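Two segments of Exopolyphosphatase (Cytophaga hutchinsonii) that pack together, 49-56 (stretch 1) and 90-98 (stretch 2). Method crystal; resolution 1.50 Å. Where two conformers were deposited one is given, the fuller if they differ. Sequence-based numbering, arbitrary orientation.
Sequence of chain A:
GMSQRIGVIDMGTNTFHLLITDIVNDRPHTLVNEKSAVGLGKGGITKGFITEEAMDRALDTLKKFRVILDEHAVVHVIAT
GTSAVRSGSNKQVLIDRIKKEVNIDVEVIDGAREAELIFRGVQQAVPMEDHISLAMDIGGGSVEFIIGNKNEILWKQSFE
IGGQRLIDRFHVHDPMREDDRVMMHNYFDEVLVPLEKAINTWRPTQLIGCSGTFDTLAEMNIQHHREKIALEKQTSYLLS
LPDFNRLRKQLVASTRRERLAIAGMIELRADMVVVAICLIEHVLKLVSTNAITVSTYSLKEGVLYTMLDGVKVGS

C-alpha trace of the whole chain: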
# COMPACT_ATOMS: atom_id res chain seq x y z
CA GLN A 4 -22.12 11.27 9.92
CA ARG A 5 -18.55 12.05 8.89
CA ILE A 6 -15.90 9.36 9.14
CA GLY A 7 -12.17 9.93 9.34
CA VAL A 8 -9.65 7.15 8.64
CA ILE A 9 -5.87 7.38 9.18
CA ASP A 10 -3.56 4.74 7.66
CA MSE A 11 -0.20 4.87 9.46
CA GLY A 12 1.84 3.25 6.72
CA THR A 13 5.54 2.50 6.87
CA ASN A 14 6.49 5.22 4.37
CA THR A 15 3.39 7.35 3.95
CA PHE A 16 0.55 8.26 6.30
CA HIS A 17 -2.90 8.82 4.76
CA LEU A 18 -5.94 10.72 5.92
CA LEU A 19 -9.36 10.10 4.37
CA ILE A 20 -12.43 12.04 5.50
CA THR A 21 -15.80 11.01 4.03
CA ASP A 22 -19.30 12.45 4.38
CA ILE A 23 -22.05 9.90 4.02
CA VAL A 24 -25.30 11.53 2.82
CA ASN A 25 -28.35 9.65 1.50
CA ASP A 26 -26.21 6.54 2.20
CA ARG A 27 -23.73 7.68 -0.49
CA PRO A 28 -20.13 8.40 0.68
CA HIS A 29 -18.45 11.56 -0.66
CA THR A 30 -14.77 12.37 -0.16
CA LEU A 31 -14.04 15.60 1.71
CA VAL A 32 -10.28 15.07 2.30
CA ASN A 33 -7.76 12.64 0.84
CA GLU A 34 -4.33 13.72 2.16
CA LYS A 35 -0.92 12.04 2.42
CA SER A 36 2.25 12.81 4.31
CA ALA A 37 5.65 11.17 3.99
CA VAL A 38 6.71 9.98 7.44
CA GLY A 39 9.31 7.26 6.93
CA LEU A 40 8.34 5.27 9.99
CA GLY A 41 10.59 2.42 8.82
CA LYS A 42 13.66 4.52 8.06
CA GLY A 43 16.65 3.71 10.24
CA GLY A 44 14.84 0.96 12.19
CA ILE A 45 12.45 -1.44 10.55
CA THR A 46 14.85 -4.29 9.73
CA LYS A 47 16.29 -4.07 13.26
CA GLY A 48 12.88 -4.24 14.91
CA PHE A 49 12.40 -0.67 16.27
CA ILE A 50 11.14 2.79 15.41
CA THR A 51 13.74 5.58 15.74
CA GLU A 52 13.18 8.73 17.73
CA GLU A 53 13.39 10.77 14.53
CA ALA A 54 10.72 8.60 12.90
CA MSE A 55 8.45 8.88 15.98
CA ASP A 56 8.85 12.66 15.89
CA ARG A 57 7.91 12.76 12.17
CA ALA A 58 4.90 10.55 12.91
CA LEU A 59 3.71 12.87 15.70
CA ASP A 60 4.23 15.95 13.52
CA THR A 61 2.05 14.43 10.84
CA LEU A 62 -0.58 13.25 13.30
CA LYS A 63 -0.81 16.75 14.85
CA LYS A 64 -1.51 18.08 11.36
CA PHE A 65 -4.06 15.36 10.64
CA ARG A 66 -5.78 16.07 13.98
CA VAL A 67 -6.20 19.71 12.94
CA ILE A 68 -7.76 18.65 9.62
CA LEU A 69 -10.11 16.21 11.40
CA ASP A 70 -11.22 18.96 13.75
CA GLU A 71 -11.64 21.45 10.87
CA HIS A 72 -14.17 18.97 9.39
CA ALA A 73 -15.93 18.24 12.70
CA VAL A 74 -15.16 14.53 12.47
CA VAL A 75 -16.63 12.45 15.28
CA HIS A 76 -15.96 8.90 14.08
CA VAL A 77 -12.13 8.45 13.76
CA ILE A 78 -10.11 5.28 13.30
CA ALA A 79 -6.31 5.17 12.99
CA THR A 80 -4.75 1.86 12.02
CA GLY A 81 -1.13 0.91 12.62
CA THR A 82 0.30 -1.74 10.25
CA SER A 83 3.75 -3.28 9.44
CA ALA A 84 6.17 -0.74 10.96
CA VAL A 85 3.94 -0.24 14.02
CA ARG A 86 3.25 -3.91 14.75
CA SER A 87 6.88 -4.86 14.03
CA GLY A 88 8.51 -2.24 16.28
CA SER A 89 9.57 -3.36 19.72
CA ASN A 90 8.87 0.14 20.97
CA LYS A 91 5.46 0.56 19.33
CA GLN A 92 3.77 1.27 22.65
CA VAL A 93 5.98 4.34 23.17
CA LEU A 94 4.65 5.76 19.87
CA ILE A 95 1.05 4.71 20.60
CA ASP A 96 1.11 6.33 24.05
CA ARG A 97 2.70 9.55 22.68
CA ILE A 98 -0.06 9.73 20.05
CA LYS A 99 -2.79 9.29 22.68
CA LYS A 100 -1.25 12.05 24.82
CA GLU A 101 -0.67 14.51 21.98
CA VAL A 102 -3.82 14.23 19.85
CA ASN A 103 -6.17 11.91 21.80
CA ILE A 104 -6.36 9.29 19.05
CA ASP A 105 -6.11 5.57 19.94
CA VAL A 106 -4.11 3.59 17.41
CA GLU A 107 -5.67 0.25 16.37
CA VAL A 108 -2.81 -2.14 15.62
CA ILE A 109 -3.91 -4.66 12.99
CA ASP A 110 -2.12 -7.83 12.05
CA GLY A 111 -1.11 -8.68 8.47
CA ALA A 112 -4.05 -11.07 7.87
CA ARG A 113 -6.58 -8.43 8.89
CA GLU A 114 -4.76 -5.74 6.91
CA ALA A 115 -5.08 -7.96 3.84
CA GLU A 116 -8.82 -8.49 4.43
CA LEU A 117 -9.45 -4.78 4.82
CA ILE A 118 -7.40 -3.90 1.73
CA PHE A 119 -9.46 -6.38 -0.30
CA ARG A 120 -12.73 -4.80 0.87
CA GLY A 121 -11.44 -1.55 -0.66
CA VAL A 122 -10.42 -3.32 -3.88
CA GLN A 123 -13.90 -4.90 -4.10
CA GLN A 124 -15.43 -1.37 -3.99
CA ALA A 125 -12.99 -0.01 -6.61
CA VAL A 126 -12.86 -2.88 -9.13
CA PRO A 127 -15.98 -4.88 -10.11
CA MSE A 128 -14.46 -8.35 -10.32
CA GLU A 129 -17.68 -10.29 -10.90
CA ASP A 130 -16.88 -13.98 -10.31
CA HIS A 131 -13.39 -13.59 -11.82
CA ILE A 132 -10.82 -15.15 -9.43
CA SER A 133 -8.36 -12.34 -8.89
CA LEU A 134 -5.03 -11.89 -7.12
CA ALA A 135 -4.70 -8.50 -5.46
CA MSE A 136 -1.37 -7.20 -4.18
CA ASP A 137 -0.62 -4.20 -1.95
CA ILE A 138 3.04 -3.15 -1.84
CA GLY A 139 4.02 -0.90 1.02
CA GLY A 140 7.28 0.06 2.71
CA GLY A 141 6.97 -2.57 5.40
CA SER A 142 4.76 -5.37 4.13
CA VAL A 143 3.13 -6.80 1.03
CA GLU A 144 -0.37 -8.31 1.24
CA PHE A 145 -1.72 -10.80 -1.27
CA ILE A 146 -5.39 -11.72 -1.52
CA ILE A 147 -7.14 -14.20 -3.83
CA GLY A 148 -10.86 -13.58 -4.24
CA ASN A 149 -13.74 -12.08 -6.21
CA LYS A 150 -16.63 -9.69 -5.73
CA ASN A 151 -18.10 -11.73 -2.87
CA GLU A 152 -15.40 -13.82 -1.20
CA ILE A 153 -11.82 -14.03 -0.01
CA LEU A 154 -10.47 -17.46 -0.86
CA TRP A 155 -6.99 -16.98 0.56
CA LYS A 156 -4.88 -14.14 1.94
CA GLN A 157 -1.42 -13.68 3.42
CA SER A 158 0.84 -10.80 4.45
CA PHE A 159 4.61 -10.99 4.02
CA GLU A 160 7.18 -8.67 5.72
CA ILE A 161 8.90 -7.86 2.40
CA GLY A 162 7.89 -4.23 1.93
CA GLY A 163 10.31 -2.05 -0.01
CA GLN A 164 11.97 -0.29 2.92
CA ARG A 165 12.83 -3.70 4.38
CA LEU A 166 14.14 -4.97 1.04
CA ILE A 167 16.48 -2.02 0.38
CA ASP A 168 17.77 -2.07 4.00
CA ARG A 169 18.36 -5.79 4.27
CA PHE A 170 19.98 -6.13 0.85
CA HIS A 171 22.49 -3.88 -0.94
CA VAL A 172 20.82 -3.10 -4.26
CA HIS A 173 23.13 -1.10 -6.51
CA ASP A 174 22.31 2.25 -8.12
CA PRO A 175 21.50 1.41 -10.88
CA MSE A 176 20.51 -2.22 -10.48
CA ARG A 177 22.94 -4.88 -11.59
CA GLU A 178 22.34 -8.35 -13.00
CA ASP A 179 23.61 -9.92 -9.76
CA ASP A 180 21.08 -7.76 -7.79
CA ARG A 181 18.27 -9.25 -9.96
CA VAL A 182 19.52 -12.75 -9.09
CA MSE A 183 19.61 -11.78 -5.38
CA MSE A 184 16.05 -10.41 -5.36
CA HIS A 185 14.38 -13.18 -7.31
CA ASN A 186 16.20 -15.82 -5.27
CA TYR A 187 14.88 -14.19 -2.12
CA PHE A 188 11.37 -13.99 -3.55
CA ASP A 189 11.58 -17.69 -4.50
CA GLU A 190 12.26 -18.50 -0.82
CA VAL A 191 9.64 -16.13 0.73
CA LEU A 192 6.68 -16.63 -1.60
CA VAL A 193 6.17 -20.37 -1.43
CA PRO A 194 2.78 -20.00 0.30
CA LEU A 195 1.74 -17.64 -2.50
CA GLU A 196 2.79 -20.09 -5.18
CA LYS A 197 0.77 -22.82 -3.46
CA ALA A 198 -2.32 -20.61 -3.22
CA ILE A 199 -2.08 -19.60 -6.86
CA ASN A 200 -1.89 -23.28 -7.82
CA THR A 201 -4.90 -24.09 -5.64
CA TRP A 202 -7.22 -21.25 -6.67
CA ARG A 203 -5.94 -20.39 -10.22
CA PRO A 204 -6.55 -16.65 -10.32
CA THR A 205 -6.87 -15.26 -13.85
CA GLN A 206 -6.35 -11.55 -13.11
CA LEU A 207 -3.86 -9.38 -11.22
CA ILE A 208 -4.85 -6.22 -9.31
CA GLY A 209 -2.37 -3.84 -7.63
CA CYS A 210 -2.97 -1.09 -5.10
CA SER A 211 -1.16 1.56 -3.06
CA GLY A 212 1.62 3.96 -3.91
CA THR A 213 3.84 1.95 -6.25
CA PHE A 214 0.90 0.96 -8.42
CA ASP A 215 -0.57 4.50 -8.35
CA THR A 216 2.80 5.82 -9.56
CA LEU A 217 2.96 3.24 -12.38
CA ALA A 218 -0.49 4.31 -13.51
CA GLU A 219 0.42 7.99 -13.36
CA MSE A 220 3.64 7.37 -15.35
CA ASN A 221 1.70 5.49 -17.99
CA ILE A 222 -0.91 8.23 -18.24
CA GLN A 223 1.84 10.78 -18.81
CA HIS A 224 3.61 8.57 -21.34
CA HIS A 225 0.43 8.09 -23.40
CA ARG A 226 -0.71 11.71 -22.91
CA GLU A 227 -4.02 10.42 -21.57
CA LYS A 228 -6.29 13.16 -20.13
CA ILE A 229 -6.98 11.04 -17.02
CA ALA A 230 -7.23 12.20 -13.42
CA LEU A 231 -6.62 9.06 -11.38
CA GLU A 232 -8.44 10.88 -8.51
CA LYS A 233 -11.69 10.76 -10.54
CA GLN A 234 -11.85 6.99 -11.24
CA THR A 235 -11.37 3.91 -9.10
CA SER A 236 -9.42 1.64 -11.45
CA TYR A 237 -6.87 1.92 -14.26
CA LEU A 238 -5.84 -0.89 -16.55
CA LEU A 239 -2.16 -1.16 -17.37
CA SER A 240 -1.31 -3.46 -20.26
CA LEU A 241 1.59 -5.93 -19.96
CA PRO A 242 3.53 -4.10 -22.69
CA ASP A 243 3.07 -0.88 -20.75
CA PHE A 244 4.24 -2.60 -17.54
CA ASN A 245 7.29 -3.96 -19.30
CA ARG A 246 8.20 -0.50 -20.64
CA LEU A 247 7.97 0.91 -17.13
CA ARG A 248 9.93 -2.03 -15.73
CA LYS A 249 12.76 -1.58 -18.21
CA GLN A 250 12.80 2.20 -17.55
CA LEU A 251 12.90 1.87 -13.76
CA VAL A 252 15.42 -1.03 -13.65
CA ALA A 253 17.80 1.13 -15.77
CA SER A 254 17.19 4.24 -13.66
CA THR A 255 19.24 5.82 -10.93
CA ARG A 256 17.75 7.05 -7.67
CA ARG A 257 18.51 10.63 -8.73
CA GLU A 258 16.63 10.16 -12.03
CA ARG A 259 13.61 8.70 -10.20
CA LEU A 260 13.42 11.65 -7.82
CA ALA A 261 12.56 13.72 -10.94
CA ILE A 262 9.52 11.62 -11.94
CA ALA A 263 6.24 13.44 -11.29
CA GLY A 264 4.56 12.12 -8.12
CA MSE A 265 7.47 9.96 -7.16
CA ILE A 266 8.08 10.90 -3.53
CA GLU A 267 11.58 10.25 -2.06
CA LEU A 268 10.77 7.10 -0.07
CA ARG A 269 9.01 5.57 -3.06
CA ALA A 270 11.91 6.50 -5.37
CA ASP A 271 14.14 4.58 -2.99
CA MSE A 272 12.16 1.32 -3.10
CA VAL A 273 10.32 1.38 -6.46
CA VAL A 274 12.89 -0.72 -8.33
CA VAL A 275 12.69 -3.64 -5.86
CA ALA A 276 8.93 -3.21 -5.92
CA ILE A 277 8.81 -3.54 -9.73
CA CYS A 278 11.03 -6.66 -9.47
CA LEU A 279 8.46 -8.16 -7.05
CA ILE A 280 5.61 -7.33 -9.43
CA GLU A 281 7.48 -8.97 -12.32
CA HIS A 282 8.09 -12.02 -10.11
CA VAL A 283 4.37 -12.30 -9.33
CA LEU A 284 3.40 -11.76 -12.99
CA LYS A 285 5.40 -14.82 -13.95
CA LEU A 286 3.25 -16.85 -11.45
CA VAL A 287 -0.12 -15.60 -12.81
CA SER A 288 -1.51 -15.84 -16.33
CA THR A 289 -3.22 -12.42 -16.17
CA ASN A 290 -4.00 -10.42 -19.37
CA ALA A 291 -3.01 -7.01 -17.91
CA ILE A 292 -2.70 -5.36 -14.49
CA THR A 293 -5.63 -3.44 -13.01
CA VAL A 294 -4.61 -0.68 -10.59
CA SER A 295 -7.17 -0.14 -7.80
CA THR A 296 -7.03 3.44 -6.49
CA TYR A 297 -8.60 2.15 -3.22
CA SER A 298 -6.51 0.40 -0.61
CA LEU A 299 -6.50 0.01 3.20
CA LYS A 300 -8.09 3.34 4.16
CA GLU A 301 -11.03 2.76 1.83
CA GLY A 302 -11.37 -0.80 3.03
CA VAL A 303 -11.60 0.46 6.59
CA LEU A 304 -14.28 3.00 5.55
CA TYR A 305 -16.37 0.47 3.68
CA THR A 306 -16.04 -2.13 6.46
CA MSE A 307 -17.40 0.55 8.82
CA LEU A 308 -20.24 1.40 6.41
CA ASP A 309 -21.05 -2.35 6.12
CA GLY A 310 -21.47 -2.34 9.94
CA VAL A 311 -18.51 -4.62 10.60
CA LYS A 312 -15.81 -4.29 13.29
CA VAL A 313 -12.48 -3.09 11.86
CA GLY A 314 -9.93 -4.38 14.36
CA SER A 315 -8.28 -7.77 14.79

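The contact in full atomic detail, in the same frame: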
# COMPACT_ATOMS: atom_id res chain seq x y z
N PHE A 49 12.82 -1.85 15.46
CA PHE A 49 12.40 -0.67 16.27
C PHE A 49 12.06 0.53 15.41
O PHE A 49 12.34 0.56 14.20
CB PHE A 49 13.45 -0.33 17.34
CG PHE A 49 14.77 0.10 16.78
CD1 PHE A 49 14.98 1.38 16.35
CD2 PHE A 49 15.76 -0.81 16.63
CE1 PHE A 49 16.18 1.78 15.80
CE2 PHE A 49 16.98 -0.44 16.08
CZ PHE A 49 17.19 0.87 15.68
N ILE A 50 11.44 1.54 16.05
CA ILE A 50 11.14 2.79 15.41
C ILE A 50 12.09 3.85 16.02
O ILE A 50 12.16 3.99 17.25
CB ILE A 50 9.67 3.17 15.63
CG1 ILE A 50 8.73 2.07 15.18
CG2 ILE A 50 9.33 4.48 14.88
CD1 ILE A 50 7.22 2.36 15.67
N THR A 51 12.79 4.63 15.20
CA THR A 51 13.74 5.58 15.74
C THR A 51 13.02 6.75 16.37
O THR A 51 11.83 7.01 16.10
CB THR A 51 14.64 6.14 14.63
OG1 THR A 51 13.86 6.93 13.71
CG2 THR A 51 15.37 5.00 13.89
N GLU A 52 13.73 7.49 17.19
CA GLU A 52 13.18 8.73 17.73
C GLU A 52 12.82 9.73 16.63
O GLU A 52 11.80 10.44 16.74
CB GLU A 52 14.13 9.41 18.72
CG GLU A 52 14.33 8.67 20.00
CD GLU A 52 13.10 8.65 20.91
OE1 GLU A 52 12.24 9.58 20.85
OE2 GLU A 52 13.00 7.67 21.69
N GLU A 53 13.66 9.83 15.60
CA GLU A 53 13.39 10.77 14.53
C GLU A 53 12.11 10.40 13.81
O GLU A 53 11.32 11.27 13.45
CB GLU A 53 14.58 10.87 13.56
CG GLU A 53 15.75 11.63 14.26
CD GLU A 53 17.10 11.45 13.63
OE1 GLU A 53 17.18 11.29 12.39
OE2 GLU A 53 18.08 11.48 14.40
N ALA A 54 11.91 9.10 13.58
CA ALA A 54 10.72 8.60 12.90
C ALA A 54 9.49 8.84 13.77
O ALA A 54 8.46 9.25 13.25
CB ALA A 54 10.88 7.10 12.54
N MSE A 55 9.58 8.61 15.09
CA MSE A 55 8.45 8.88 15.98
C MSE A 55 8.09 10.35 15.96
O MSE A 55 6.90 10.70 15.96
CB MSE A 55 8.70 8.39 17.41
CG MSE A 55 8.77 6.90 17.47
SE MSE A 55 8.65 6.13 19.26
CE MSE A 55 10.55 6.35 19.74
N ASP A 56 9.10 11.22 15.95
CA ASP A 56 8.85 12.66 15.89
C ASP A 56 8.18 13.09 14.57
O ASP A 56 7.26 13.92 14.58
CB ASP A 56 10.16 13.43 16.10
CG ASP A 56 10.58 13.43 17.55
OD1 ASP A 56 9.76 13.02 18.41
OD2 ASP A 56 11.74 13.80 17.83
N ASN A 90 9.27 -1.02 20.21
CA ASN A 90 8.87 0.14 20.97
C ASN A 90 7.58 0.78 20.46
O ASN A 90 7.32 1.93 20.73
CB ASN A 90 10.00 1.18 21.03
CG ASN A 90 10.44 1.71 19.64
OD1 ASN A 90 10.23 1.08 18.62
ND2 ASN A 90 11.11 2.85 19.64
N LYS A 91 6.75 0.02 19.78
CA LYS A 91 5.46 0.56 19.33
C LYS A 91 4.62 1.23 20.41
O LYS A 91 3.94 2.22 20.14
CB LYS A 91 4.64 -0.50 18.65
CG LYS A 91 4.08 -1.57 19.53
CD LYS A 91 3.18 -2.60 18.74
CE LYS A 91 2.54 -3.65 19.66
NZ LYS A 91 3.52 -4.52 20.38
N GLN A 92 4.63 0.71 21.63
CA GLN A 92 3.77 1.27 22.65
C GLN A 92 4.23 2.67 23.03
O GLN A 92 3.42 3.46 23.49
CB GLN A 92 3.72 0.41 23.91
CG GLN A 92 2.50 0.70 24.80
CD GLN A 92 1.20 0.40 24.09
OE1 GLN A 92 1.08 -0.66 23.44
NE2 GLN A 92 0.25 1.31 24.16
N VAL A 93 5.53 2.97 22.91
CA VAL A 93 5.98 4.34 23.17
C VAL A 93 5.28 5.29 22.19
O VAL A 93 4.75 6.34 22.60
CB VAL A 93 7.52 4.46 22.99
CG1 VAL A 93 7.97 5.92 23.00
CG2 VAL A 93 8.26 3.63 24.08
N LEU A 94 5.31 4.96 20.91
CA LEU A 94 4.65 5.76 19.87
C LEU A 94 3.14 5.86 20.09
O LEU A 94 2.57 6.97 20.00
CB LEU A 94 4.97 5.24 18.47
CG LEU A 94 4.29 5.99 17.31
CD1 LEU A 94 4.67 7.48 17.35
CD2 LEU A 94 4.68 5.34 15.91
N ILE A 95 2.48 4.74 20.39
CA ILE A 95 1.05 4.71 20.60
C ILE A 95 0.66 5.60 21.77
O ILE A 95 -0.28 6.37 21.69
CB ILE A 95 0.60 3.25 20.81
CG1 ILE A 95 0.75 2.48 19.49
CG2 ILE A 95 -0.87 3.16 21.31
CD1 ILE A 95 0.55 0.98 19.65
N ASP A 96 1.43 5.55 22.85
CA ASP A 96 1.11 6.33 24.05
C ASP A 96 1.36 7.83 23.79
O ASP A 96 0.60 8.69 24.26
CB ASP A 96 1.91 5.86 25.24
CG ASP A 96 1.44 4.51 25.77
OD1 ASP A 96 0.42 3.95 25.28
OD2 ASP A 96 2.12 3.98 26.67
N ARG A 97 2.42 8.14 23.05
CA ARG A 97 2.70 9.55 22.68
C ARG A 97 1.56 10.11 21.82
O ARG A 97 1.14 11.24 22.02
CB ARG A 97 4.07 9.72 22.01
CG ARG A 97 5.26 9.49 22.93
CD ARG A 97 6.60 9.65 22.20
NE ARG A 97 7.77 9.29 23.00
CZ ARG A 97 9.03 9.25 22.51
NH1 ARG A 97 9.27 9.54 21.26
NH2 ARG A 97 10.02 8.88 23.29
N ILE A 98 1.05 9.31 20.89
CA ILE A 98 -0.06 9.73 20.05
C ILE A 98 -1.32 10.00 20.89
O ILE A 98 -2.04 10.98 20.68
CB ILE A 98 -0.35 8.71 18.90
CG1 ILE A 98 0.84 8.69 17.96
CG2 ILE A 98 -1.69 9.05 18.20
CD1 ILE A 98 0.86 7.51 16.94
O HOH W 1 7.82 11.24 19.36

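Asn90 and Ile50 form the polar anchor of this contact. The Asn90 side chain, with chi1 at p and CA-to-CB pointing toward stretch 1, lays its amide along the Ile50 backbone. Ile50 N donates to Asn90 OD1 at 2.9 Å, and Asn90 ND2 donates to Ile50 O at 2.8 Å. Both bonds are nearly straight. An amide suits this place because it offers an acceptor and a donor side by side, matching both backbone groups of one residue. Thr51 caps its helix, with chi1 at p and OG1 accepting from Ala54 N at 2.9 Å.

The apolar part of the contact is built on Ile50, Met55 and Leu94, all buried, with exposed Val93 at its margin. Ile50 (m, t) extends CD1 to 3.9 Å from Leu94 CD2. Selenomethionine Met55 (m, t, m) reaches across: its SE lies 3.8 Å from Val93 CG1 and 3.9 Å from Leu94 CB. The final m turn brings CE to 3.5 Å from Asn90 ND2. The long, unbranched chain helps fill the space between helices whose axes come no closer than 10.9 Å.

Arg97 closes the exposed side. Chi2 to chi4 are all t, so the chain is extended, and NH1 makes a salt bridge to Glu52 OE1 at 3.0 Å. Glu52 bends (m, m) to meet it. The oxygen of water 1 accepts from Arg97 NH1 at 2.9 Å and donates to Asp56 OD1 at 2.8 Å.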